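Long-range contacts in beta-hexosaminidase Amuc_2018 (Akkermansia muciniphila, PDB 6JEB), which removes terminal non-reducing N-acetylhexosamine residues, both GlcNAc and GalNAc, from glycans such as N-glycans and chitobiose: residues P304-E309 with E319-R325; L341-A346 with H391-H396. One frame throughout, in Å; residues are numbered along the deposited sequence.

Contact 1 (P304-E309 with E319-R325). With ACM (acetamide), chain C.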
ATOM      1  N   PRO A 304      -0.123  -4.629  15.261  1.00 16.24           N
ATOM      2  CA  PRO A 304      -1.239  -4.178  14.423  1.00 15.04           C
ATOM      3  C   PRO A 304      -1.002  -2.816  13.783  1.00 16.14           C
ATOM      4  O   PRO A 304      -0.206  -1.997  14.250  1.00 19.46           O
ATOM      5  CB  PRO A 304      -2.386  -4.055  15.440  1.00 17.51           C
ATOM      6  CG  PRO A 304      -1.678  -3.582  16.688  1.00 18.36           C
ATOM      7  CD  PRO A 304      -0.366  -4.351  16.693  1.00 18.11           C
ATOM      8  N   GLN A 305      -1.741  -2.584  12.696  1.00 14.61           N
ATOM      9  CA  GLN A 305      -1.946  -1.257  12.127  1.00 13.78           C
ATOM     10  C   GLN A 305      -3.428  -1.087  11.821  1.00 13.29           C
ATOM     11  O   GLN A 305      -4.177  -2.064  11.776  1.00 14.89           O
ATOM     12  CB  GLN A 305      -1.136  -1.032  10.845  1.00 15.27           C
ATOM     13  CG  GLN A 305       0.339  -1.328  10.970  1.00 15.98           C
ATOM     14  CD  GLN A 305       1.072  -1.058   9.674  1.00 17.07           C
ATOM     15  OE1 GLN A 305       0.553  -1.343   8.591  1.00 17.41           O
ATOM     16  NE2 GLN A 305       2.280  -0.509   9.771  1.00 19.37           N
ATOM     17  N   PHE A 306      -3.847   0.164  11.597  1.00 13.75           N
ATOM     18  CA  PHE A 306      -5.261   0.476  11.411  1.00 13.95           C
ATOM     19  C   PHE A 306      -5.417   1.619  10.420  1.00 14.60           C
ATOM     20  O   PHE A 306      -4.564   2.505  10.342  1.00 16.07           O
ATOM     21  CB  PHE A 306      -5.912   0.942  12.721  1.00 14.92           C
ATOM     22  CG  PHE A 306      -5.641   0.042  13.891  1.00 16.01           C
ATOM     23  CD1 PHE A 306      -4.486   0.200  14.653  1.00 18.81           C
ATOM     24  CD2 PHE A 306      -6.550  -0.945  14.252  1.00 16.86           C
ATOM     25  CE1 PHE A 306      -4.234  -0.625  15.738  1.00 19.45           C
ATOM     26  CE2 PHE A 306      -6.298  -1.771  15.337  1.00 18.43           C
ATOM     27  CZ  PHE A 306      -5.141  -1.605  16.080  1.00 19.37           C
ATOM     28  N   TRP A 307      -6.543   1.621   9.696  1.00 14.29           N
ATOM     29  CA  TRP A 307      -7.000   2.842   9.034  1.00 14.08           C
ATOM     30  C   TRP A 307      -7.471   3.814  10.109  1.00 14.87           C
ATOM     31  O   TRP A 307      -8.331   3.468  10.926  1.00 16.52           O
ATOM     32  CB  TRP A 307      -8.155   2.546   8.071  1.00 13.90           C
ATOM     33  CG  TRP A 307      -7.820   1.590   6.957  1.00 13.55           C
ATOM     34  CD1 TRP A 307      -8.299   0.318   6.798  1.00 13.57           C
ATOM     35  CD2 TRP A 307      -6.936   1.828   5.848  1.00 13.66           C
ATOM     36  NE1 TRP A 307      -7.764  -0.256   5.665  1.00 13.03           N
ATOM     37  CE2 TRP A 307      -6.924   0.651   5.063  1.00 12.55           C
ATOM     38  CE3 TRP A 307      -6.166   2.922   5.436  1.00 13.57           C
ATOM     39  CZ2 TRP A 307      -6.170   0.537   3.898  1.00 12.67           C
ATOM     40  CZ3 TRP A 307      -5.411   2.808   4.274  1.00 13.93           C
ATOM     41  CH2 TRP A 307      -5.420   1.622   3.519  1.00 12.93           C
ATOM     42  N   TYR A 308      -6.909   5.021  10.126  1.00 14.86           N
ATOM     43  CA  TYR A 308      -7.311   6.007  11.124  1.00 15.84           C
ATOM     44  C   TYR A 308      -8.725   6.499  10.839  1.00 16.91           C
ATOM     45  O   TYR A 308      -9.022   6.944   9.727  1.00 18.19           O
ATOM     46  CB  TYR A 308      -6.350   7.192  11.091  1.00 15.88           C
ATOM     47  CG  TYR A 308      -6.615   8.199  12.183  1.00 18.03           C
ATOM     48  CD1 TYR A 308      -6.587   7.823  13.519  1.00 18.98           C
ATOM     49  CD2 TYR A 308      -6.888   9.526  11.880  1.00 18.89           C
ATOM     50  CE1 TYR A 308      -6.820   8.749  14.536  1.00 21.98           C
ATOM     51  CE2 TYR A 308      -7.129  10.462  12.889  1.00 20.98           C
ATOM     52  CZ  TYR A 308      -7.093  10.063  14.212  1.00 21.98           C
ATOM     53  OH  TYR A 308      -7.322  10.972  15.224  1.00 25.79           O
ATOM     54  N   GLU A 309      -9.600   6.429  11.845  1.00 16.30           N
ATOM     55  CA  GLU A 309     -11.001   6.799  11.667  1.00 17.80           C
ATOM     56  C   GLU A 309     -11.395   8.058  12.436  1.00 19.18           C
ATOM     57  O   GLU A 309     -12.586   8.316  12.628  1.00 21.55           O
ATOM     58  CB  GLU A 309     -11.937   5.622  11.968  1.00 17.00           C
ATOM     59  CG  GLU A 309     -11.908   4.551  10.872  1.00 18.62           C
ATOM     60  CD  GLU A 309     -12.514   5.036   9.563  1.00 20.30           C
ATOM     61  OE1 GLU A 309     -13.706   4.780   9.318  1.00 20.83           O
ATOM     62  OE2 GLU A 309     -11.802   5.687   8.771  1.00 23.21           O
ATOM     63  N   GLU A 319       0.982   2.441  18.537  1.00 21.94           N
ATOM     64  CA  GLU A 319       0.460   1.803  17.337  1.00 19.47           C
ATOM     65  C   GLU A 319       0.529   2.766  16.152  1.00 18.92           C
ATOM     66  O   GLU A 319       0.614   3.986  16.314  1.00 21.38           O
ATOM     67  CB  GLU A 319      -0.983   1.324  17.562  1.00 21.29           C
ATOM     68  CG  GLU A 319      -1.085   0.155  18.552  1.00 23.02           C
ATOM     69  CD  GLU A 319      -2.521  -0.235  18.926  1.00 27.16           C
ATOM     70  OE1 GLU A 319      -3.447   0.591  18.770  1.00 27.05           O
ATOM     71  OE2 GLU A 319      -2.720  -1.384  19.380  1.00 27.45           O
ATOM     72  N   THR A 320       0.506   2.198  14.950  1.00 18.15           N
ATOM     73  CA  THR A 320       0.551   2.957  13.706  1.00 16.35           C
ATOM     74  C   THR A 320      -0.825   2.980  13.050  1.00 15.73           C
ATOM     75  O   THR A 320      -1.488   1.938  12.934  1.00 16.72           O
ATOM     76  CB  THR A 320       1.583   2.358  12.741  1.00 18.04           C
ATOM     77  OG1 THR A 320       2.894   2.546  13.281  1.00 21.26           O
ATOM     78  CG2 THR A 320       1.514   3.033  11.375  1.00 18.54           C
ATOM     79  N   VAL A 321      -1.240   4.170  12.610  1.00 15.39           N
ATOM     80  CA  VAL A 321      -2.496   4.361  11.900  1.00 14.41           C
ATOM     81  C   VAL A 321      -2.219   5.058  10.574  1.00 15.19           C
ATOM     82  O   VAL A 321      -1.214   5.761  10.417  1.00 15.50           O
ATOM     83  CB  VAL A 321      -3.524   5.151  12.742  1.00 14.70           C
ATOM     84  CG1 VAL A 321      -3.814   4.426  14.064  1.00 16.91           C
ATOM     85  CG2 VAL A 321      -3.047   6.577  12.992  1.00 15.98           C
ATOM     86  N   TYR A 322      -3.119   4.852   9.610  1.00 14.81           N
ATOM     87  CA  TYR A 322      -3.020   5.442   8.278  1.00 14.44           C
ATOM     88  C   TYR A 322      -4.057   6.552   8.154  1.00 14.05           C
ATOM     89  O   TYR A 322      -5.263   6.286   8.223  1.00 14.77           O
ATOM     90  CB  TYR A 322      -3.315   4.404   7.196  1.00 14.13           C
ATOM     91  CG  TYR A 322      -2.312   3.289   7.026  1.00 13.15           C
ATOM     92  CD1 TYR A 322      -2.153   2.299   7.992  1.00 14.56           C
ATOM     93  CD2 TYR A 322      -1.564   3.187   5.862  1.00 15.26           C
ATOM     94  CE1 TYR A 322      -1.248   1.261   7.806  1.00 14.28           C
ATOM     95  CE2 TYR A 322      -0.669   2.149   5.670  1.00 15.09           C
ATOM     96  CZ  TYR A 322      -0.518   1.189   6.637  1.00 13.40           C
ATOM     97  OH  TYR A 322       0.373   0.166   6.421  1.00 15.19           O
ATOM     98  N   ALA A 323      -3.595   7.781   7.934  1.00 15.57           N
ATOM     99  CA  ALA A 323      -4.504   8.891   7.674  1.00 15.94           C
ATOM    100  C   ALA A 323      -4.974   8.822   6.229  1.00 15.49           C
ATOM    101  O   ALA A 323      -4.158   8.741   5.309  1.00 18.82           O
ATOM    102  CB  ALA A 323      -3.793  10.222   7.925  1.00 18.12           C
ATOM    103  N   TRP A 324      -6.286   8.832   6.028  1.00 14.91           N
ATOM    104  CA  TRP A 324      -6.825   8.706   4.677  1.00 15.48           C
ATOM    105  C   TRP A 324      -8.013   9.607   4.379  1.00 16.69           C
ATOM    106  O   TRP A 324      -8.176  10.008   3.221  1.00 17.52           O
ATOM    107  CB  TRP A 324      -7.222   7.252   4.385  1.00 15.10           C
ATOM    108  CG  TRP A 324      -8.418   6.743   5.157  1.00 15.62           C
ATOM    109  CD1 TRP A 324      -8.424   6.231   6.426  1.00 17.12           C
ATOM    110  CD2 TRP A 324      -9.773   6.663   4.687  1.00 15.28           C
ATOM    111  NE1 TRP A 324      -9.700   5.846   6.773  1.00 15.80           N
ATOM    112  CE2 TRP A 324     -10.545   6.101   5.724  1.00 14.74           C
ATOM    113  CE3 TRP A 324     -10.409   7.025   3.493  1.00 15.65           C
ATOM    114  CZ2 TRP A 324     -11.918   5.878   5.598  1.00 17.29           C
ATOM    115  CZ3 TRP A 324     -11.768   6.802   3.369  1.00 18.64           C
ATOM    116  CH2 TRP A 324     -12.509   6.236   4.418  1.00 18.12           C
ATOM    117  N   ARG A 325      -8.840   9.951   5.358  1.00 17.50           N
ATOM    118  CA  ARG A 325     -10.080  10.642   5.059  1.00 18.88           C
ATOM    119  C   ARG A 325      -9.828  12.043   4.529  1.00 20.93           C
ATOM    120  O   ARG A 325      -8.939  12.760   5.006  1.00 20.35           O
ATOM    121  CB  ARG A 325     -10.970  10.678   6.293  1.00 20.53           C
ATOM    122  CG  ARG A 325     -11.560   9.312   6.570  1.00 23.99           C
ATOM    123  CD  ARG A 325     -12.625   9.352   7.612  1.00 27.56           C
ATOM    124  NE  ARG A 325     -13.290   8.058   7.774  1.00 25.43           N
ATOM    125  CZ  ARG A 325     -14.425   7.714   7.169  1.00 24.90           C
ATOM    126  NH1 ARG A 325     -15.034   8.564   6.353  1.00 26.10           N
ATOM    127  NH2 ARG A 325     -14.969   6.528   7.398  1.00 23.07           N
TER
HETATM  128  C1  ACM C 502     -10.800   3.149   3.173  1.00 15.50           C
HETATM  129  O   ACM C 502     -10.704   3.910   2.264  1.00 17.41           O
HETATM  130  N   ACM C 502     -12.033   2.449   3.345  1.00 12.42           N
HETATM  131  C2  ACM C 502      -9.685   2.884   4.170  1.00 14.59           C
HETATM  132  O   HOH W   1       1.658  -0.479  14.911  1.00 29.20           O
HETATM  133  O   HOH W   2      -8.281   9.115   8.224  1.00 19.80           O
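Strands 304-307 and 320-323 run parallel, their axes 4.7 Å apart at closest approach and inclined by 22°. Phe306 N donates to Thr320 O (3.2 Å), Tyr322 N to Phe306 O (2.9 Å) and Tyr308 N to Tyr322 O (2.8 Å). Beyond each end of this pairing a water bridges the backbones: water 1 from Pro304 O to Thr320 N, water 2 from Tyr308 O to Trp324 N. These are the fifth and sixth strands of the family 20 TIM barrel, joined by a loop without a helix. Gln305, Trp307 and Tyr322 point into the barrel, where Tyr322 OH donates to Gln305 OE1 (2.6 Å), pairing two buried polar ends. From strand 304-307, Trp307 directs its edge at the face of Trp324, which lies just past strand 320-323, and both broad indoles wall the acetamide pocket: Trp307 CD2 lies 3.4 Å from ACM C2. Glu309, which also accepts from Glu258 N, forms a two-pronged salt bridge with Arg325 (OE1 to NH2 2.9 Å, OE2 to NE 3.0 Å).

Contact 2 (L341-A346 with H391-H396)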
ATOM      1  N   LEU A 341       0.625   8.150  18.783  1.00 23.10           N
ATOM      2  CA  LEU A 341       0.511   7.188  17.697  1.00 21.79           C
ATOM      3  C   LEU A 341       1.470   7.556  16.573  1.00 21.36           C
ATOM      4  O   LEU A 341       1.791   8.728  16.364  1.00 23.32           O
ATOM      5  CB  LEU A 341      -0.916   7.167  17.140  1.00 20.91           C
ATOM      6  CG  LEU A 341      -2.009   6.898  18.175  1.00 21.11           C
ATOM      7  CD1 LEU A 341      -3.403   7.095  17.592  1.00 20.78           C
ATOM      8  CD2 LEU A 341      -1.862   5.490  18.724  1.00 24.59           C
ATOM      9  N   ASN A 342       1.926   6.541  15.850  1.00 19.96           N
ATOM     10  CA  ASN A 342       2.680   6.765  14.626  1.00 19.15           C
ATOM     11  C   ASN A 342       1.720   6.832  13.447  1.00 18.46           C
ATOM     12  O   ASN A 342       0.624   6.269  13.481  1.00 19.65           O
ATOM     13  CB  ASN A 342       3.720   5.665  14.443  1.00 21.87           C
ATOM     14  CG  ASN A 342       4.733   5.652  15.579  1.00 26.73           C
ATOM     15  OD1 ASN A 342       5.285   6.691  15.938  1.00 29.28           O
ATOM     16  ND2 ASN A 342       4.954   4.488  16.171  1.00 30.75           N
ATOM     17  N   LEU A 343       2.134   7.532  12.396  1.00 17.27           N
ATOM     18  CA  LEU A 343       1.225   7.874  11.314  0.50 15.60           C
ATOM     19  C   LEU A 343       1.858   7.557   9.969  1.00 16.15           C
ATOM     20  O   LEU A 343       3.022   7.885   9.730  1.00 18.12           O
ATOM     21  CB  LEU A 343       0.854   9.359  11.376  0.50 16.33           C
ATOM     22  CG  LEU A 343      -0.187   9.825  10.359  0.50 15.02           C
ATOM     23  CD1 LEU A 343      -1.493   9.086  10.595  0.50 15.04           C
ATOM     24  CD2 LEU A 343      -0.393  11.331  10.445  0.50 18.41           C
ATOM     25  N   ILE A 344       1.080   6.923   9.092  1.00 13.84           N
ATOM     26  CA  ILE A 344       1.435   6.769   7.686  1.00 13.67           C
ATOM     27  C   ILE A 344       0.440   7.608   6.897  1.00 13.19           C
ATOM     28  O   ILE A 344      -0.769   7.535   7.142  1.00 14.87           O
ATOM     29  CB  ILE A 344       1.414   5.292   7.252  1.00 14.21           C
ATOM     30  CG1 ILE A 344       2.542   4.521   7.953  1.00 15.20           C
ATOM     31  CG2 ILE A 344       1.564   5.171   5.739  1.00 14.92           C
ATOM     32  CD1 ILE A 344       2.419   3.006   7.842  1.00 15.58           C
ATOM     33  N   MET A 345       0.940   8.424   5.975  1.00 14.41           N
ATOM     34  CA  MET A 345       0.097   9.339   5.214  0.75 15.05           C
ATOM     35  C   MET A 345      -0.439   8.630   3.972  1.00 14.55           C
ATOM     36  O   MET A 345       0.332   8.254   3.086  1.00 14.52           O
ATOM     37  CB  MET A 345       0.905  10.578   4.828  0.75 15.84           C
ATOM     38  CG  MET A 345       0.128  11.625   4.049  0.75 17.48           C
ATOM     39  SD  MET A 345      -1.399  12.132   4.872  0.75 19.51           S
ATOM     40  CE  MET A 345      -0.782  12.856   6.394  0.75 20.05           C
ATOM     41  N   ALA A 346      -1.765   8.462   3.908  1.00 14.14           N
ATOM     42  CA  ALA A 346      -2.441   7.860   2.763  1.00 14.12           C
ATOM     43  C   ALA A 346      -3.614   8.728   2.316  1.00 14.69           C
ATOM     44  O   ALA A 346      -4.610   8.214   1.802  1.00 16.31           O
ATOM     45  CB  ALA A 346      -2.904   6.437   3.082  1.00 15.08           C
ATOM     46  N   HIS A 391       6.590  11.863  13.909  1.00 22.20           N
ATOM     47  CA  HIS A 391       5.942  10.570  14.058  1.00 20.02           C
ATOM     48  C   HIS A 391       5.349  10.060  12.750  1.00 19.12           C
ATOM     49  O   HIS A 391       4.772   8.966  12.733  1.00 18.74           O
ATOM     50  CB  HIS A 391       4.853  10.660  15.134  1.00 20.99           C
ATOM     51  CG  HIS A 391       3.756  11.618  14.791  1.00 22.07           C
ATOM     52  ND1 HIS A 391       3.983  12.961  14.580  1.00 24.13           N
ATOM     53  CD2 HIS A 391       2.428  11.425  14.614  1.00 21.77           C
ATOM     54  CE1 HIS A 391       2.840  13.555  14.288  1.00 23.95           C
ATOM     55  NE2 HIS A 391       1.882  12.645  14.297  1.00 22.52           N
ATOM     56  N   ILE A 392       5.476  10.816  11.664  1.00 17.49           N
ATOM     57  CA  ILE A 392       5.059  10.346  10.346  1.00 16.25           C
ATOM     58  C   ILE A 392       6.134   9.409   9.813  1.00 16.65           C
ATOM     59  O   ILE A 392       7.302   9.795   9.683  1.00 18.69           O
ATOM     60  CB  ILE A 392       4.817  11.516   9.384  1.00 15.57           C
ATOM     61  CG1 ILE A 392       3.662  12.385   9.883  1.00 17.13           C
ATOM     62  CG2 ILE A 392       4.543  11.000   7.968  1.00 17.98           C
ATOM     63  CD1 ILE A 392       3.486  13.681   9.104  1.00 19.43           C
ATOM     64  N   ARG A 393       5.740   8.172   9.510  1.00 16.02           N
ATOM     65  CA  ARG A 393       6.667   7.152   9.044  1.00 15.91           C
ATOM     66  C   ARG A 393       6.824   7.136   7.533  1.00 13.94           C
ATOM     67  O   ARG A 393       7.806   6.568   7.039  1.00 15.09           O
ATOM     68  CB  ARG A 393       6.207   5.764   9.502  1.00 17.91           C
ATOM     69  CG  ARG A 393       6.091   5.617  11.016  1.00 20.52           C
ATOM     70  CD  ARG A 393       5.548   4.246  11.391  1.00 25.41           C
ATOM     71  NE  ARG A 393       6.432   3.163  10.966  1.00 27.03           N
ATOM     72  CZ  ARG A 393       6.166   1.872  11.137  1.00 28.24           C
ATOM     73  NH1 ARG A 393       5.037   1.499  11.728  1.00 27.12           N
ATOM     74  NH2 ARG A 393       7.027   0.949  10.720  1.00 30.74           N
ATOM     75  N   GLY A 394       5.897   7.727   6.791  1.00 14.34           N
ATOM     76  CA  GLY A 394       6.039   7.759   5.350  1.00 13.73           C
ATOM     77  C   GLY A 394       4.691   7.886   4.655  1.00 13.06           C
ATOM     78  O   GLY A 394       3.751   8.477   5.187  1.00 14.62           O
ATOM     79  N   VAL A 395       4.635   7.327   3.453  1.00 13.16           N
ATOM     80  CA  VAL A 395       3.539   7.558   2.521  1.00 12.65           C
ATOM     81  C   VAL A 395       3.075   6.216   1.981  1.00 11.70           C
ATOM     82  O   VAL A 395       3.839   5.249   1.939  1.00 12.81           O
ATOM     83  CB  VAL A 395       3.990   8.499   1.378  1.00 13.42           C
ATOM     84  CG1 VAL A 395       4.977   7.793   0.441  1.00 15.38           C
ATOM     85  CG2 VAL A 395       2.799   9.054   0.623  1.00 16.37           C
ATOM     86  N   HIS A 396       1.812   6.160   1.560  1.00 12.54           N
ATOM     87  CA  HIS A 396       1.196   4.888   1.197  1.00 12.32           C
ATOM     88  C   HIS A 396       0.044   5.174   0.248  1.00 12.68           C
ATOM     89  O   HIS A 396      -0.843   5.966   0.577  1.00 14.51           O
ATOM     90  CB  HIS A 396       0.672   4.237   2.481  1.00 13.31           C
ATOM     91  CG  HIS A 396       0.382   2.771   2.379  1.00 13.79           C
ATOM     92  ND1 HIS A 396       1.368   1.810   2.463  1.00 13.56           N
ATOM     93  CD2 HIS A 396      -0.793   2.100   2.277  1.00 13.55           C
ATOM     94  CE1 HIS A 396       0.816   0.611   2.395  1.00 13.39           C
ATOM     95  NE2 HIS A 396      -0.496   0.758   2.281  1.00 13.18           N
TER
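Here the seventh and eighth strands of the TIM barrel, 342-345 and 392-396, lie side by side in parallel, their axes 4.6 Å apart and 25° from alignment. Four backbone hydrogen bonds join them, and on strand 342-345 every one uses Leu343 or Met345. Leu343 N donates to His391 O (3.0 Å) and Leu343 O accepts from Arg393 N (2.7 Å); Met345 N donates to Gly394 O (2.9 Å) and Met345 O accepts from His396 N (3.0 Å, the most bent of the four). Asn342, Ile344 and Ala346 turn their backbone groups the other way, to strand 320-323. Between the paired residues Leu343-Ile392 and Met345-Val395 the second strand has one residue more than the first, a beta bulge at Arg393-Gly394. Glycine is required here, because at its backbone angles a CB would be jammed against the carbonyl O of Arg393.

Leu343 and Ile392 point outward, their aliphatic side chains suited to packing on Ile333 of helix 329-339. His391 complements them with a polar tie: its NE2 is hydrogen-bonded to Ile333 O and Thr336 OG1 of that helix. Other side-chain polar groups find partners too: Arg393 NH1, less deeply placed, with Thr320 OG1; the buried His396 through ND1 with Trp92 NE1 and through NE2 with His125 ND1. With a nitrogen at each of two ring positions, histidine suits a place between two polar neighbours; His396 CB rests 3.5 Å from Ile344 CG2.

Overall arrangement
Contacts 1 and 2 are adjoining parts of one barrel wall, their centres 8 Å apart, because strands 320-323 and 342-345 are neighbours in the sheet. Ala323 O probably accepts a hydrogen bond from Ala346 N (2.8 Å), and Thr320 OG1 and Arg393 NH1 (2.8 Å) probably form another that skips the intervening strand. Inside the barrel Tyr322 CE2 comes within 3.4 Å of His396 CD2, bringing the two contacts' rings together. Of the two contacts, contact 1 is the one that reaches the pocket: its Trp307 and Trp324 touch the acetamide, while Asp257 and Tyr352, outside both contacts, are hydrogen-bonded to it. Contact 2 stands behind: the Ala346 side chain is about 8 Å from the ligand, and about 5 Å from that of Trp324.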